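Local structure of adenylate kinase (2XB4) at the interface of chains A and B. The protein catalyses reversible phosphoryl transfer between ATP and AMP to give two ADP, and carries a zinc ion in its LID domain. Numbering follows the deposited sequence. Chains: chain A/B, Adenylate kinase.

The interface of chains A and B. Residues chain A 128-133; chain B 126, 128, 161, 163.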
ATOM      1  N   ILE A 128      10.091   0.604   4.521  1.00 14.10           N
ATOM      2  CA  ILE A 128      10.285   1.465   3.342  1.00 12.18           C
ATOM      3  C   ILE A 128      10.218   2.904   3.802  1.00 13.28           C
ATOM      4  O   ILE A 128       9.298   3.292   4.533  1.00 13.58           O
ATOM      5  CB  ILE A 128       9.132   1.268   2.334  1.00 15.04           C
ATOM      6  CG1 ILE A 128       8.956  -0.193   1.966  1.00 16.27           C
ATOM      7  CG2 ILE A 128       9.382   2.135   1.034  1.00 10.11           C
ATOM      8  CD1 ILE A 128      10.280  -0.970   1.890  1.00 17.25           C
ATOM      9  N   CYS A 129      11.193   3.719   3.358  1.00 13.56           N
ATOM     10  CA  CYS A 129      11.181   5.139   3.613  1.00 12.39           C
ATOM     11  C   CYS A 129      10.169   5.894   2.752  1.00 14.26           C
ATOM     12  O   CYS A 129      10.145   5.764   1.506  1.00 15.33           O
ATOM     13  CB  CYS A 129      12.614   5.678   3.359  1.00 11.86           C
ATOM     14  SG  CYS A 129      12.792   7.520   3.535  1.00 15.66           S
ATOM     15  N   LYS A 130       9.366   6.724   3.402  1.00 14.05           N
ATOM     16  CA  LYS A 130       8.380   7.568   2.714  1.00 16.29           C
ATOM     17  C   LYS A 130       9.017   8.536   1.748  1.00 17.17           C
ATOM     18  O   LYS A 130       8.458   8.818   0.679  1.00 16.72           O
ATOM     19  CB  LYS A 130       7.541   8.336   3.750  1.00 18.05           C
ATOM     20  CG  LYS A 130       6.152   8.700   3.179  1.00 28.82           C
ATOM     21  CD  LYS A 130       5.140   9.365   4.197  1.00 38.39           C
ATOM     22  CE  LYS A 130       5.530  10.836   4.587  1.00 43.19           C
ATOM     23  NZ  LYS A 130       4.496  11.907   4.194  1.00 42.94           N
ATOM     24  N   ASN A 131      10.210   9.039   2.091  1.00 15.08           N
ATOM     25  CA  ASN A 131      10.827  10.108   1.267  1.00 17.75           C
ATOM     26  C   ASN A 131      11.509   9.512   0.040  1.00 16.85           C
ATOM     27  O   ASN A 131      11.525  10.152  -1.038  1.00 16.72           O
ATOM     28  CB  ASN A 131      11.910  10.897   2.043  1.00 17.18           C
ATOM     29  CG  ASN A 131      11.341  11.710   3.221  1.00 23.00           C
ATOM     30  OD1 ASN A 131      10.167  12.066   3.253  1.00 30.05           O
ATOM     31  ND2 ASN A 131      12.200  12.020   4.172  1.00 21.48           N
ATOM     32  N   ASN A 132      12.143   8.354   0.212  1.00 16.25           N
ATOM     33  CA  ASN A 132      12.816   7.751  -0.944  1.00 17.25           C
ATOM     34  C   ASN A 132      12.872   6.234  -0.770  1.00 15.56           C
ATOM     35  O   ASN A 132      13.564   5.738   0.129  1.00 14.74           O
ATOM     36  CB  ASN A 132      14.251   8.309  -1.032  1.00 17.72           C
ATOM     37  CG  ASN A 132      14.999   7.850  -2.328  1.00 24.55           C
ATOM     38  OD1 ASN A 132      14.758   6.776  -2.858  1.00 20.20           O
ATOM     39  ND2 ASN A 132      15.945   8.671  -2.785  1.00 28.82           N
ATOM     40  N   PRO A 133      12.147   5.483  -1.619  1.00 16.15           N
ATOM     41  CA  PRO A 133      12.019   4.020  -1.363  1.00 17.50           C
ATOM     42  C   PRO A 133      13.353   3.269  -1.611  1.00 18.17           C
ATOM     43  O   PRO A 133      13.474   2.140  -1.202  1.00 23.92           O
ATOM     44  CB  PRO A 133      10.933   3.594  -2.388  1.00 18.29           C
ATOM     45  CG  PRO A 133      11.129   4.574  -3.588  1.00 15.73           C
ATOM     46  CD  PRO A 133      11.467   5.918  -2.848  1.00 15.14           C
TER
ATOM     47  N   ARG B 126       8.574   6.896  -9.749  1.00 11.81           N
ATOM     48  CA  ARG B 126       9.142   5.767  -8.980  1.00 11.22           C
ATOM     49  C   ARG B 126       8.276   4.504  -9.098  1.00  9.89           C
ATOM     50  O   ARG B 126       7.031   4.590  -8.971  1.00 11.06           O
ATOM     51  CB  ARG B 126       9.181   6.133  -7.496  1.00  9.36           C
ATOM     52  CG  ARG B 126      10.122   7.378  -7.087  1.00 11.85           C
ATOM     53  CD  ARG B 126       9.779   7.881  -5.670  1.00 12.09           C
ATOM     54  NE  ARG B 126      10.753   8.908  -5.282  1.00 15.17           N
ATOM     55  CZ  ARG B 126      10.571   9.792  -4.296  1.00 21.47           C
ATOM     56  NH1 ARG B 126       9.450   9.737  -3.572  1.00 12.80           N
ATOM     57  NH2 ARG B 126      11.523  10.719  -4.023  1.00 19.82           N
ATOM     58  N   ILE B 128       8.151   0.439  -7.482  1.00 14.10           N
ATOM     59  CA  ILE B 128       8.802  -0.373  -6.441  1.00 12.18           C
ATOM     60  C   ILE B 128       8.753  -1.819  -6.882  1.00 13.28           C
ATOM     61  O   ILE B 128       7.698  -2.320  -7.293  1.00 13.58           O
ATOM     62  CB  ILE B 128       8.011  -0.288  -5.117  1.00 15.04           C
ATOM     63  CG1 ILE B 128       7.799   1.151  -4.686  1.00 16.27           C
ATOM     64  CG2 ILE B 128       8.753  -1.098  -3.978  1.00 10.11           C
ATOM     65  CD1 ILE B 128       8.985   2.072  -5.018  1.00 17.25           C
ATOM     66  N   ARG B 161       3.545   3.627  -5.650  1.00 13.86           N
ATOM     67  CA  ARG B 161       3.063   3.891  -4.265  1.00 14.87           C
ATOM     68  C   ARG B 161       2.073   5.035  -4.312  1.00 15.66           C
ATOM     69  O   ARG B 161       2.343   6.055  -4.944  1.00 16.33           O
ATOM     70  CB  ARG B 161       4.220   4.334  -3.357  1.00 11.38           C
ATOM     71  CG  ARG B 161       5.416   3.348  -3.327  1.00 14.19           C
ATOM     72  CD  ARG B 161       6.455   3.777  -2.237  1.00 11.99           C
ATOM     73  NE  ARG B 161       7.017   5.155  -2.436  1.00 14.56           N
ATOM     74  CZ  ARG B 161       7.786   5.773  -1.514  1.00 16.39           C
ATOM     75  NH1 ARG B 161       8.005   5.178  -0.299  1.00 18.81           N
ATOM     76  NH2 ARG B 161       8.268   7.007  -1.766  1.00 15.41           N
ATOM     77  N   ASP B 163       1.321   7.421  -2.255  1.00 17.21           N
ATOM     78  CA  ASP B 163       1.788   8.766  -1.834  1.00 18.65           C
ATOM     79  C   ASP B 163       2.633   9.444  -2.928  1.00 17.39           C
ATOM     80  O   ASP B 163       2.667  10.693  -3.006  1.00 16.36           O
ATOM     81  CB  ASP B 163       2.718   8.711  -0.581  1.00 19.96           C
ATOM     82  CG  ASP B 163       1.926   8.487   0.772  1.00 30.36           C
ATOM     83  OD1 ASP B 163       0.667   8.727   0.833  1.00 34.51           O
ATOM     84  OD2 ASP B 163       2.577   8.061   1.779  1.00 37.04           O
TER
HETATM   85  O   HOH W   1       8.399  10.810  -1.279  1.00 21.24           O
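B:Arg161 reaches across a two-fold symmetric interface to cap the zinc-binding turn of the partner's LID. Its chain turns at chi3 (-59°), and the guanidinium arrives with both terminal nitrogens facing the backbone of chain A. B:Arg161 NH1 donates to the carbonyl O of A:Cys129 at 2.9 Å, with that oxygen close to the guanidinium plane. B:Arg161 NH2 takes the carbonyl O of A:Lys130 at 3.0 Å, a more bent bond (135° at H) whose acceptor is tilted from the plane. Both donors stand above the carbonyl planes, so neither bond uses a lone-pair direction. The fork nevertheless ties down the rotation of the group.

A:Pro133 closes one face of the B:Arg161 guanidinium: its CB lies over the centre, 3.9 Å above the plane. CB and CG of the same ring meet the tip of B:Ile128 obliquely, with A:Pro133 CG 3.6 Å from B:Ile128 CD1. B:Arg126, extended from CG to NE, crosses the ring at about a right angle and lays its CD against the proline CD. The proline is thus wedged among three side chains of chain B.

At the end of B:Arg126 the contact is water-mediated. B:Arg126 NH1 meets water 1 at the guanidinium edge, 2.7 Å away, and the water also contacts the carbonyl oxygens of A:Lys130 and A:Asn131. NH2 approaches the A:Asn131 O, but its N-H points away. A:Lys130 O thus serves two partners, the NH2 of B:Arg161 and water 1.

A:Lys130 and B:Asp163 cross almost perpendicularly, with aliphatic CD beside carboxylate OD2; the charges may attract without touching. B:Arg126 and B:Arg161 probably serve ATP and AMP in catalysis; since the enzyme works as a monomer, the pairing may reflect crystal packing. The metal ligand A:Cys129 probably helps hold the turn, since its SG accepts the backbone N of A:Asn132 at 3.5 Å.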